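Local coordinates for protein DnaJ homolog subfamily C member 3 (Mus musculus, PDB 3IEG) that acts as a co-chaperone in the unfolded protein response of the endoplasmic reticulum, binds misfolded proteins and restrains the translation-regulating kinase GCN2, at residues H6-L9 with G10-L14; S103-E106 with E107-E111; T254-Y257 with E258-M261; K262-P265 with S266-E269; G133-Y136 with T137-I140. All coordinates share one frame; numbering follows the deposited sequence.

Contact 1: residues H6-L9 with G10-L14; sequences HLEL and GKKLL
Glu8 and Lys12, one helical turn apart, form a salt bridge on helix 2-15, in the first tetratricopeptide repeat (TPR) of the chain. The first two repeats together form the hydrophobic groove that takes up misfolded proteins. Lys12 can be followed from root to tip. Its CB rests on the backbone, 3.3 Å from Leu9 O, and CG turns back along the helix, anti to the carbonyl carbon (chi1 -76°), passing 3.8 Å from Glu8 O. The chain then runs nearly straight to CE, which comes 4.1 Å from Glu8 OE2. A last bend at chi4 (70°) brings NZ in to bond Glu8 OE2 at 2.9 Å, on the anti lone pair of that oxygen, the one turned away from OE1. Glu8 meets it by folding at chi2 (49°), which keeps its carboxylate close to the helix surface. Its other oxygen, OE1, faces Lys11 NZ at 3.9 Å, a long salt bridge, so one carboxylate lies between two lysines of the following turn. This charge network would be expected to help keep the glutamate ionised. Farther round the helix the character becomes apolar, with the Leu9 and Leu13 side chains meeting at an angle. Both also touch Gln25 on helix 19-32, while Leu7 turns to Ile38 and Arg42 of helix 37-50. The leucine pair meets through its methyl ends, Leu9 CD1 and Leu13 CD1 lying 3.8 Å apart.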
loop_
_atom_site.group_PDB
_atom_site.type_symbol
_atom_site.label_atom_id
_atom_site.label_comp_id
_atom_site.label_asym_id
_atom_site.label_seq_id
_atom_site.Cartn_x
_atom_site.Cartn_y
_atom_site.Cartn_z
ATOM N N HIS A 6 26.091 -16.254 -33.756
ATOM C CA HIS A 6 25.526 -15.688 -32.539
ATOM C C HIS A 6 24.424 -16.587 -31.976
ATOM O O HIS A 6 24.342 -16.797 -30.766
ATOM C CB HIS A 6 24.984 -14.280 -32.783
ATOM C CG HIS A 6 26.042 -13.223 -32.846
ATOM N ND1 HIS A 6 26.920 -12.984 -31.813
ATOM C CD2 HIS A 6 26.342 -12.318 -33.810
ATOM C CE1 HIS A 6 27.727 -11.989 -32.140
ATOM N NE2 HIS A 6 27.397 -11.567 -33.348
ATOM N N LEU A 7 23.594 -17.126 -32.863
ATOM C CA LEU A 7 22.501 -17.991 -32.455
ATOM C C LEU A 7 23.011 -19.235 -31.760
ATOM O O LEU A 7 22.539 -19.590 -30.681
ATOM C CB LEU A 7 21.629 -18.367 -33.647
ATOM C CG LEU A 7 20.641 -17.295 -34.101
ATOM C CD1 LEU A 7 20.044 -17.656 -35.454
ATOM C CD2 LEU A 7 19.546 -17.073 -33.051
ATOM N N GLU A 8 23.996 -19.872 -32.381
ATOM C CA GLU A 8 24.587 -21.111 -31.889
ATOM C C GLU A 8 25.232 -20.932 -30.507
ATOM O O GLU A 8 24.969 -21.716 -29.583
ATOM C CB GLU A 8 25.583 -21.650 -32.932
ATOM C CG GLU A 8 26.345 -22.927 -32.545
ATOM C CD GLU A 8 25.449 -24.046 -32.002
ATOM O OE1 GLU A 8 24.251 -24.146 -32.394
ATOM O OE2 GLU A 8 25.965 -24.834 -31.177
ATOM N N LEU A 9 26.052 -19.887 -30.374
ATOM C CA LEU A 9 26.692 -19.547 -29.103
ATOM C C LEU A 9 25.665 -19.336 -27.979
ATOM O O LEU A 9 25.789 -19.920 -26.893
ATOM C CB LEU A 9 27.564 -18.297 -29.270
ATOM C CG LEU A 9 29.048 -18.322 -28.858
ATOM C CD1 LEU A 9 29.274 -18.549 -27.343
ATOM C CD2 LEU A 9 29.845 -19.353 -29.691
ATOM N N GLY A 10 24.654 -18.512 -28.252
ATOM C CA GLY A 10 23.576 -18.247 -27.313
ATOM C C GLY A 10 22.902 -19.502 -26.787
ATOM O O GLY A 10 22.614 -19.594 -25.592
ATOM N N LYS A 11 22.654 -20.462 -27.677
ATOM C CA LYS A 11 22.064 -21.745 -27.309
ATOM C C LYS A 11 22.947 -22.486 -26.305
ATOM O O LYS A 11 22.454 -22.983 -25.286
ATOM C CB LYS A 11 21.805 -22.585 -28.568
ATOM C CG LYS A 11 21.564 -24.083 -28.344
ATOM C CD LYS A 11 20.491 -24.621 -29.301
ATOM C CE LYS A 11 20.610 -26.140 -29.541
ATOM N NZ LYS A 11 21.739 -26.486 -30.470
ATOM N N LYS A 12 24.254 -22.536 -26.591
ATOM C CA LYS A 12 25.243 -23.114 -25.672
ATOM C C LYS A 12 25.208 -22.385 -24.334
ATOM O O LYS A 12 25.049 -23.015 -23.280
ATOM C CB LYS A 12 26.654 -23.040 -26.261
ATOM C CG LYS A 12 26.965 -24.060 -27.347
ATOM C CD LYS A 12 28.401 -23.853 -27.861
ATOM C CE LYS A 12 29.013 -25.136 -28.457
ATOM N NZ LYS A 12 28.360 -25.528 -29.760
ATOM N N LEU A 13 25.333 -21.058 -24.387
ATOM C CA LEU A 13 25.307 -20.230 -23.184
ATOM C C LEU A 13 24.021 -20.416 -22.388
ATOM O O LEU A 13 24.069 -20.545 -21.167
ATOM C CB LEU A 13 25.541 -18.753 -23.530
ATOM C CG LEU A 13 26.968 -18.404 -23.975
ATOM C CD1 LEU A 13 27.050 -17.016 -24.606
ATOM C CD2 LEU A 13 27.980 -18.545 -22.827
ATOM N N LEU A 14 22.880 -20.451 -23.078
ATOM C CA LEU A 14 21.596 -20.700 -22.423
ATOM C C LEU A 14 21.608 -22.041 -21.705
ATOM O O LEU A 14 21.255 -22.112 -20.531
ATOM C CB LEU A 14 20.435 -20.673 -23.416
ATOM C CG LEU A 14 19.002 -20.330 -22.957
ATOM C CD1 LEU A 14 18.008 -21.348 -23.515
ATOM C CD2 LEU A 14 18.814 -20.219 -21.438
#

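Contact 2: residues S103-E106 with E107-E111; sequences SEQE and EKEAE
Gln105 reaches along the first turns of helix 104-132 to Glu109, the side-chain amide NE2 donating to the carboxylate OE2 at 2.9 Å. A fold at chi2 (55°) lays the glutamine chain along the helix so that its amide points to the next turn. The acceptor lies close to the amide plane, and the bond arrives on the anti side of OE2; the two flat groups themselves are turned 56° apart. Glu109 OE1 bonds His79, so its carboxylate links this turn to helix 71-84. The more closely packed side belongs to Glu106, whose stem lies against Ala72 and Leu75 of that same helix, and to Ala110, buried against Val97 and Leu98 of helix 87-98, with its CB 3.4 Å from Glu106 O. Here Ser103 and Glu106 make a capping box: Glu106 N donates to Ser103 OG at 3.2 Å, and Ser103 N returns a nearly straight bond to Glu106 OE1 at 3.1 Å. Ser103 O accepts from Glu107 N at 2.8 Å and starts the regular helical bonding. The solvent side is looser. Glu104 and Lys108 stand away from the axis, Glu104 OE2 and Lys108 NZ remaining 5.0 Å apart, close enough that a weak attraction is likely, though not in contact. The long helix therefore begins where TPR 3 ends, with Ser103 and Glu106 tied reciprocally, backbone N of each to the side chain of the other, and acidic side chains there should interact favourably with the positive end of the helix dipole.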
loop_
_atom_site.group_PDB
_atom_site.type_symbol
_atom_site.label_atom_id
_atom_site.label_comp_id
_atom_site.label_asym_id
_atom_site.label_seq_id
_atom_site.Cartn_x
_atom_site.Cartn_y
_atom_site.Cartn_z
ATOM N N SER A 103 2.342 -29.887 -30.478
ATOM C CA SER A 103 2.957 -31.123 -30.044
ATOM C C SER A 103 2.052 -31.620 -28.946
ATOM O O SER A 103 1.235 -30.865 -28.424
ATOM C CB SER A 103 4.360 -30.870 -29.500
ATOM O OG SER A 103 4.297 -30.193 -28.260
ATOM N N GLU A 104 2.191 -32.888 -28.595
ATOM C CA GLU A 104 1.404 -33.467 -27.519
ATOM C C GLU A 104 1.453 -32.617 -26.240
ATOM O O GLU A 104 0.418 -32.315 -25.654
ATOM C CB GLU A 104 1.871 -34.892 -27.246
ATOM C CG GLU A 104 1.204 -35.520 -26.053
ATOM C CD GLU A 104 1.517 -36.982 -25.915
ATOM O OE1 GLU A 104 2.595 -37.418 -26.392
ATOM O OE2 GLU A 104 0.677 -37.694 -25.324
ATOM N N GLN A 105 2.659 -32.233 -25.831
ATOM C CA GLN A 105 2.872 -31.445 -24.610
ATOM C C GLN A 105 2.179 -30.081 -24.670
ATOM O O GLN A 105 1.503 -29.680 -23.727
ATOM C CB GLN A 105 4.376 -31.270 -24.351
ATOM C CG GLN A 105 4.738 -30.382 -23.158
ATOM C CD GLN A 105 4.075 -30.837 -21.864
ATOM O OE1 GLN A 105 3.802 -32.032 -21.669
ATOM N NE2 GLN A 105 3.801 -29.881 -20.978
ATOM N N GLU A 106 2.359 -29.387 -25.790
ATOM C CA GLU A 106 1.673 -28.137 -26.063
ATOM C C GLU A 106 0.147 -28.274 -26.057
ATOM O O GLU A 106 -0.550 -27.410 -25.530
ATOM C CB GLU A 106 2.162 -27.548 -27.384
ATOM C CG GLU A 106 3.505 -26.893 -27.251
ATOM C CD GLU A 106 4.229 -26.716 -28.559
ATOM O OE1 GLU A 106 3.808 -27.268 -29.594
ATOM O OE2 GLU A 106 5.245 -26.008 -28.541
ATOM N N GLU A 107 -0.365 -29.360 -26.628
ATOM C CA GLU A 107 -1.805 -29.617 -26.614
ATOM C C GLU A 107 -2.361 -29.738 -25.182
ATOM O O GLU A 107 -3.365 -29.107 -24.871
ATOM C CB GLU A 107 -2.173 -30.843 -27.472
ATOM C CG GLU A 107 -3.689 -31.106 -27.596
ATOM C CD GLU A 107 -4.038 -32.345 -28.412
ATOM O OE1 GLU A 107 -3.123 -33.013 -28.950
ATOM O OE2 GLU A 107 -5.244 -32.653 -28.525
ATOM N N LYS A 108 -1.704 -30.522 -24.322
ATOM C CA LYS A 108 -2.159 -30.701 -22.933
ATOM C C LYS A 108 -2.091 -29.406 -22.122
ATOM O O LYS A 108 -3.017 -29.100 -21.370
ATOM C CB LYS A 108 -1.394 -31.829 -22.202
ATOM C CG LYS A 108 -1.942 -32.114 -20.769
ATOM C CD LYS A 108 -1.234 -33.260 -20.013
ATOM C CE LYS A 108 -1.926 -34.624 -20.247
ATOM N NZ LYS A 108 -1.495 -35.288 -21.529
ATOM N N GLU A 109 -0.996 -28.660 -22.286
ATOM C CA GLU A 109 -0.792 -27.362 -21.618
ATOM C C GLU A 109 -1.893 -26.350 -21.999
ATOM O O GLU A 109 -2.451 -25.686 -21.126
ATOM C CB GLU A 109 0.611 -26.808 -21.932
ATOM C CG GLU A 109 1.332 -26.168 -20.748
ATOM C CD GLU A 109 2.857 -26.009 -20.959
ATOM O OE1 GLU A 109 3.360 -24.870 -20.804
ATOM O OE2 GLU A 109 3.559 -27.012 -21.258
ATOM N N ALA A 110 -2.226 -26.274 -23.288
ATOM C CA ALA A 110 -3.254 -25.361 -23.777
ATOM C C ALA A 110 -4.672 -25.736 -23.346
ATOM O O ALA A 110 -5.475 -24.854 -23.057
ATOM C CB ALA A 110 -3.174 -25.217 -25.278
ATOM N N GLU A 111 -4.984 -27.030 -23.307
ATOM C CA GLU A 111 -6.294 -27.492 -22.819
ATOM C C GLU A 111 -6.432 -27.210 -21.326
ATOM O O GLU A 111 -7.496 -26.802 -20.847
ATOM C CB GLU A 111 -6.503 -28.991 -23.087
ATOM C CG GLU A 111 -6.584 -29.370 -24.562
ATOM C CD GLU A 111 -7.950 -29.121 -25.202
ATOM O OE1 GLU A 111 -8.228 -29.762 -26.246
ATOM O OE2 GLU A 111 -8.746 -28.296 -24.681
#

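Contact 3: residues T254-Y257 with E258-M261; sequences TSKY and ESVM
Thr254 lies beside Glu258 on helix 250-263, within the seventh tetratricopeptide repeat of this all-helical chain. The methyl CG2 of Thr254 and the carboxylate oxygen OE1 of Glu258 come only to 4.1 Å, a loose approach of two groups pointing the same way, while Thr254 OG1 bonds back to Tyr250 O. Ser255 follows on the exposed side, its O accepting from Ser259 N at 3.3 Å. Lys256 sends its chain toward Ser240 and Leu244 of helix 222-246, and its carbonyl is the polar focus of the contact. Val260 N supplies the usual helical bond at 3.1 Å, and Ser259 OG adds a second at 2.8 Å. That hydroxyl can fold back onto the backbone because chi1 of 58° sets it between its own N and carbonyl carbon. Tyr257, last of the four, is buried: its side chain touches Ala241 of helix 222-246 and Ser274 and Arg277 of helix 268-284, with OH bonded to Glu242. The tyrosine side chain lies beside that of Val260, pointing the same way; Val260 also packs on Leu237 and Ser274, so both side chains join the two neighbouring helices. Tyr257 CD2 lies 4.1 Å from Val260 CB.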
loop_
_atom_site.group_PDB
_atom_site.type_symbol
_atom_site.label_atom_id
_atom_site.label_comp_id
_atom_site.label_asym_id
_atom_site.label_seq_id
_atom_site.Cartn_x
_atom_site.Cartn_y
_atom_site.Cartn_z
ATOM N N THR A 254 -0.511 25.179 22.139
ATOM C CA THR A 254 -1.960 25.112 22.234
ATOM C C THR A 254 -2.562 25.869 21.057
ATOM O O THR A 254 -3.269 25.292 20.222
ATOM C CB THR A 254 -2.421 25.676 23.560
ATOM O OG1 THR A 254 -1.881 24.854 24.592
ATOM C CG2 THR A 254 -3.926 25.669 23.661
ATOM N N SER A 255 -2.221 27.152 20.988
ATOM C CA SER A 255 -2.536 28.016 19.865
ATOM C C SER A 255 -2.305 27.316 18.518
ATOM O O SER A 255 -3.182 27.334 17.658
ATOM C CB SER A 255 -1.692 29.289 19.984
ATOM O OG SER A 255 -1.691 30.048 18.793
ATOM N N LYS A 256 -1.138 26.695 18.340
ATOM C CA LYS A 256 -0.843 25.966 17.112
ATOM C C LYS A 256 -1.792 24.804 16.826
ATOM O O LYS A 256 -2.285 24.692 15.708
ATOM C CB LYS A 256 0.601 25.478 17.074
ATOM C CG LYS A 256 1.522 26.377 16.269
ATOM C CD LYS A 256 1.286 26.300 14.780
ATOM C CE LYS A 256 2.274 27.202 14.074
ATOM N NZ LYS A 256 1.679 28.466 13.648
ATOM N N TYR A 257 -2.053 23.950 17.816
ATOM C CA TYR A 257 -3.004 22.860 17.617
ATOM C C TYR A 257 -4.439 23.359 17.408
ATOM O O TYR A 257 -5.253 22.694 16.764
ATOM C CB TYR A 257 -2.918 21.828 18.736
ATOM C CG TYR A 257 -1.920 20.736 18.435
ATOM C CD1 TYR A 257 -0.746 20.595 19.185
ATOM C CD2 TYR A 257 -2.128 19.855 17.374
ATOM C CE1 TYR A 257 0.183 19.588 18.889
ATOM C CE2 TYR A 257 -1.206 18.852 17.072
ATOM C CZ TYR A 257 -0.061 18.726 17.833
ATOM O OH TYR A 257 0.832 17.738 17.518
ATOM N N GLU A 258 -4.728 24.547 17.927
ATOM C CA GLU A 258 -6.021 25.170 17.719
ATOM C C GLU A 258 -6.225 25.372 16.224
ATOM O O GLU A 258 -7.280 25.048 15.687
ATOM C CB GLU A 258 -6.106 26.508 18.451
ATOM C CG GLU A 258 -7.404 26.741 19.213
ATOM C CD GLU A 258 -7.407 26.098 20.603
ATOM O OE1 GLU A 258 -7.285 26.832 21.616
ATOM O OE2 GLU A 258 -7.525 24.856 20.678
ATOM N N SER A 259 -5.208 25.887 15.549
ATOM C CA SER A 259 -5.326 26.129 14.127
ATOM C C SER A 259 -5.245 24.830 13.311
ATOM O O SER A 259 -5.805 24.748 12.223
ATOM C CB SER A 259 -4.306 27.156 13.663
ATOM O OG SER A 259 -3.007 26.711 13.973
ATOM N N VAL A 260 -4.580 23.810 13.850
ATOM C CA VAL A 260 -4.594 22.475 13.242
ATOM C C VAL A 260 -6.026 21.939 13.099
ATOM O O VAL A 260 -6.384 21.432 12.046
ATOM C CB VAL A 260 -3.677 21.479 14.001
ATOM C CG1 VAL A 260 -3.916 20.038 13.550
ATOM C CG2 VAL A 260 -2.228 21.855 13.805
HETATM N N MSE A 261 -6.840 22.082 14.142
HETATM C CA MSE A 261 -8.259 21.715 14.071
HETATM C C MSE A 261 -9.091 22.646 13.194
HETATM O O MSE A 261 -10.081 22.226 12.609
HETATM C CB MSE A 261 -8.867 21.668 15.456
HETATM C CG MSE A 261 -8.389 20.499 16.268
HETATM SE SE MSE A 261 -8.802 20.715 18.158
HETATM C CE MSE A 261 -10.752 20.975 18.054
#

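Contact 4: residues K262-P265 with S266-E269; sequences KTEP and SVAE
The carboxylate of Glu264 is the flat group on which this contact turns, with the methyl CG2 of Val267 over one face, 3.8 Å from Glu264 CD. It occupies the turn from helix 250-263 to helix 268-284 in the TPR superhelix, at the end of TPR 7. Its oxygens have different tasks. OE2 faces the backbone of the turn and takes Val267 N at 3.1 Å, a fairly straight bond (158°) that arrives on the anti side and 24° out of the carboxylate plane. Ser266 N is also 3.1 Å from Glu264 OE2, but its weak bond comes from the other side of that plane, so the two amides straddle it. OE1 faces elsewhere, to a hydrogen bond with Tyr199 OH of helix 188-201 and a weak one with Gln230 of helix 222-246. The group is thus held at both oxygens, which limits its rotation and ties the turn to two other helices. A bend at chi2 (48°) turns the carboxylate back toward the amides of Ser266 and Val267. The puckered Pro265 ring stands beside the amide of Ser266. The buried glutamate stem also packs on Leu234, and toward the next helix it meets valine: Glu264 CG lies 4.1 Å from Val267 CB.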
loop_
_atom_site.group_PDB
_atom_site.type_symbol
_atom_site.label_atom_id
_atom_site.label_comp_id
_atom_site.label_asym_id
_atom_site.label_seq_id
_atom_site.Cartn_x
_atom_site.Cartn_y
_atom_site.Cartn_z
ATOM N N LYS A 262 -8.701 23.914 13.126
ATOM C CA LYS A 262 -9.345 24.851 12.228
ATOM C C LYS A 262 -9.163 24.344 10.794
ATOM O O LYS A 262 -10.144 24.131 10.078
ATOM C CB LYS A 262 -8.736 26.246 12.378
ATOM C CG LYS A 262 -9.748 27.369 12.600
ATOM C CD LYS A 262 -10.066 27.551 14.094
ATOM C CE LYS A 262 -10.701 28.910 14.393
ATOM N NZ LYS A 262 -12.094 29.012 13.856
ATOM N N THR A 263 -7.910 24.118 10.396
ATOM C CA THR A 263 -7.595 23.770 9.010
ATOM C C THR A 263 -7.984 22.339 8.582
ATOM O O THR A 263 -8.005 22.036 7.386
ATOM C CB THR A 263 -6.161 24.249 8.556
ATOM O OG1 THR A 263 -5.361 23.147 8.110
ATOM C CG2 THR A 263 -5.448 24.938 9.662
ATOM N N GLU A 264 -8.332 21.483 9.544
ATOM C CA GLU A 264 -8.978 20.207 9.230
ATOM C C GLU A 264 -10.018 19.799 10.270
ATOM O O GLU A 264 -9.727 18.986 11.138
ATOM C CB GLU A 264 -7.954 19.086 9.025
ATOM C CG GLU A 264 -8.575 17.752 8.602
ATOM C CD GLU A 264 -9.570 17.900 7.464
ATOM O OE1 GLU A 264 -9.151 18.290 6.360
ATOM O OE2 GLU A 264 -10.772 17.638 7.678
ATOM N N PRO A 265 -11.245 20.346 10.168
ATOM C CA PRO A 265 -12.299 20.088 11.158
ATOM C C PRO A 265 -13.140 18.850 10.887
ATOM O O PRO A 265 -13.836 18.385 11.786
ATOM C CB PRO A 265 -13.178 21.333 11.075
ATOM C CG PRO A 265 -12.861 21.973 9.731
ATOM C CD PRO A 265 -11.702 21.256 9.103
ATOM N N SER A 266 -13.064 18.319 9.667
ATOM C CA SER A 266 -13.896 17.180 9.237
ATOM C C SER A 266 -13.386 15.823 9.734
ATOM O O SER A 266 -14.153 15.027 10.281
ATOM C CB SER A 266 -14.030 17.153 7.706
ATOM O OG SER A 266 -14.553 18.382 7.222
ATOM N N VAL A 267 -12.097 15.561 9.533
ATOM C CA VAL A 267 -11.510 14.265 9.869
ATOM C C VAL A 267 -11.291 14.168 11.367
ATOM O O VAL A 267 -10.394 14.810 11.900
ATOM C CB VAL A 267 -10.184 14.045 9.120
ATOM C CG1 VAL A 267 -9.619 12.674 9.431
ATOM C CG2 VAL A 267 -10.389 14.213 7.617
ATOM N N ALA A 268 -12.109 13.351 12.029
ATOM C CA ALA A 268 -12.141 13.246 13.499
ATOM C C ALA A 268 -10.773 13.049 14.161
ATOM O O ALA A 268 -10.493 13.612 15.222
ATOM C CB ALA A 268 -13.112 12.149 13.942
ATOM N N GLU A 269 -9.925 12.266 13.513
ATOM C CA GLU A 269 -8.611 11.945 14.035
ATOM C C GLU A 269 -7.753 13.177 14.320
ATOM O O GLU A 269 -6.941 13.158 15.241
ATOM C CB GLU A 269 -7.893 11.000 13.067
ATOM C CG GLU A 269 -6.522 10.498 13.523
ATOM C CD GLU A 269 -6.578 9.614 14.762
ATOM O OE1 GLU A 269 -7.679 9.113 15.117
ATOM O OE2 GLU A 269 -5.502 9.420 15.373
#

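Contact 5: residues G133-Y136 with T137-I140; sequences GADY and TAAI
Asp135 swings its CG away from its own N (chi1 -171°), carrying the carboxylate against the first turn of the helix, where CG and OD1 each lie 3.3 Å from Ala138 CB. Thr137 chi1 of 51° turns OG1 back to the same group. Asp135 is thereby the N-cap of helix 136-149. Its OD2 accepts from Ala138 N at 3.2 Å, the donor standing well above the carboxylate plane, and Thr137 OG1 adds a weak bond to OD2 at 3.4 Å. The regular helical bonding starts at the same residue, Asp135 O taking Ala139 N at 3.0 Å. Helix 104-132 ends in a Schellman motif, with Ala134 at positive phi as the C-prime residue, so this tight turn of TPR 4 closes one helix and opens the next. Tyr136 folds back over it: Ala134 C sits 3.9 Å above the centre of the Tyr136 ring, which also meets the Phe131 ring at about 70°; its side chain touches Cys163 and Lys166. Ala138 and Ala139 pack on Ala130 across the helical hairpin, on helix 104-132. A carboxylate at the helix start, bonded to one of its first amides, should offset the partial positive charge there and probably remain ionised.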
loop_
_atom_site.group_PDB
_atom_site.type_symbol
_atom_site.label_atom_id
_atom_site.label_comp_id
_atom_site.label_asym_id
_atom_site.label_seq_id
_atom_site.Cartn_x
_atom_site.Cartn_y
_atom_site.Cartn_z
ATOM N N GLY A 133 -23.462 -4.708 -7.438
ATOM C CA GLY A 133 -24.576 -4.882 -6.514
ATOM C C GLY A 133 -24.211 -4.452 -5.111
ATOM O O GLY A 133 -24.913 -4.788 -4.158
ATOM N N ALA A 134 -23.107 -3.712 -4.991
ATOM C CA ALA A 134 -22.583 -3.215 -3.721
ATOM C C ALA A 134 -22.481 -4.293 -2.648
ATOM O O ALA A 134 -22.659 -4.025 -1.455
ATOM C CB ALA A 134 -23.375 -2.012 -3.233
ATOM N N ASP A 135 -22.184 -5.511 -3.076
ATOM C CA ASP A 135 -21.858 -6.568 -2.132
ATOM C C ASP A 135 -20.341 -6.788 -2.070
ATOM O O ASP A 135 -19.797 -7.694 -2.720
ATOM C CB ASP A 135 -22.593 -7.858 -2.483
ATOM C CG ASP A 135 -22.450 -8.912 -1.409
ATOM O OD1 ASP A 135 -23.159 -9.940 -1.497
ATOM O OD2 ASP A 135 -21.623 -8.721 -0.485
ATOM N N TYR A 136 -19.680 -5.965 -1.259
ATOM C CA TYR A 136 -18.227 -5.857 -1.281
ATOM C C TYR A 136 -17.536 -7.065 -0.700
ATOM O O TYR A 136 -16.474 -7.455 -1.188
ATOM C CB TYR A 136 -17.759 -4.540 -0.640
ATOM C CG TYR A 136 -18.421 -3.367 -1.307
ATOM C CD1 TYR A 136 -19.340 -2.567 -0.623
ATOM C CD2 TYR A 136 -18.189 -3.102 -2.658
ATOM C CE1 TYR A 136 -19.985 -1.501 -1.269
ATOM C CE2 TYR A 136 -18.825 -2.050 -3.313
ATOM C CZ TYR A 136 -19.716 -1.251 -2.618
ATOM O OH TYR A 136 -20.330 -0.216 -3.287
ATOM N N THR A 137 -18.144 -7.685 0.309
ATOM C CA THR A 137 -17.572 -8.918 0.865
ATOM C C THR A 137 -17.684 -10.104 -0.096
ATOM O O THR A 137 -16.773 -10.919 -0.177
ATOM C CB THR A 137 -18.161 -9.300 2.230
ATOM O OG1 THR A 137 -19.587 -9.288 2.147
ATOM C CG2 THR A 137 -17.705 -8.326 3.300
ATOM N N ALA A 138 -18.787 -10.200 -0.823
ATOM C CA ALA A 138 -18.903 -11.233 -1.848
ATOM C C ALA A 138 -17.847 -11.008 -2.919
ATOM O O ALA A 138 -17.146 -11.938 -3.302
ATOM C CB ALA A 138 -20.290 -11.236 -2.464
ATOM N N ALA A 139 -17.734 -9.766 -3.388
ATOM C CA ALA A 139 -16.718 -9.394 -4.360
ATOM C C ALA A 139 -15.296 -9.789 -3.929
ATOM O O ALA A 139 -14.573 -10.409 -4.725
ATOM C CB ALA A 139 -16.798 -7.921 -4.680
ATOM N N ILE A 140 -14.896 -9.477 -2.688
ATOM C CA ILE A 140 -13.527 -9.805 -2.262
ATOM C C ILE A 140 -13.258 -11.299 -2.422
ATOM O O ILE A 140 -12.200 -11.689 -2.934
ATOM C CB ILE A 140 -13.101 -9.285 -0.833
ATOM C CG1 ILE A 140 -13.524 -10.238 0.293
ATOM C CG2 ILE A 140 -13.524 -7.824 -0.566
ATOM C CD1 ILE A 140 -12.341 -10.954 0.966
#

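Overall arrangement
All five local contacts lie along or between helices of one nine-repeat TPR chain, in the sequence order 1, 2, 5, 3, 4. Contact 1 opens the chain, and contact 2, its centre about 27 Å away, starts helix 104-132, which runs to contact 5, about 37 Å from contact 2 between centres, where it ends and a short turn leads into helix 136-149. Contacts 3 and 4 adjoin in sequence, centres about 11 Å apart, contact 4 leading from the end of helix 250-263 into helix 268-284; both lie across the chain's centre from contacts 1 and 2, with about 69 Å between the centres of 1 and 3. The elongated scaffold sets the substrate-binding first repeats far from the later ones.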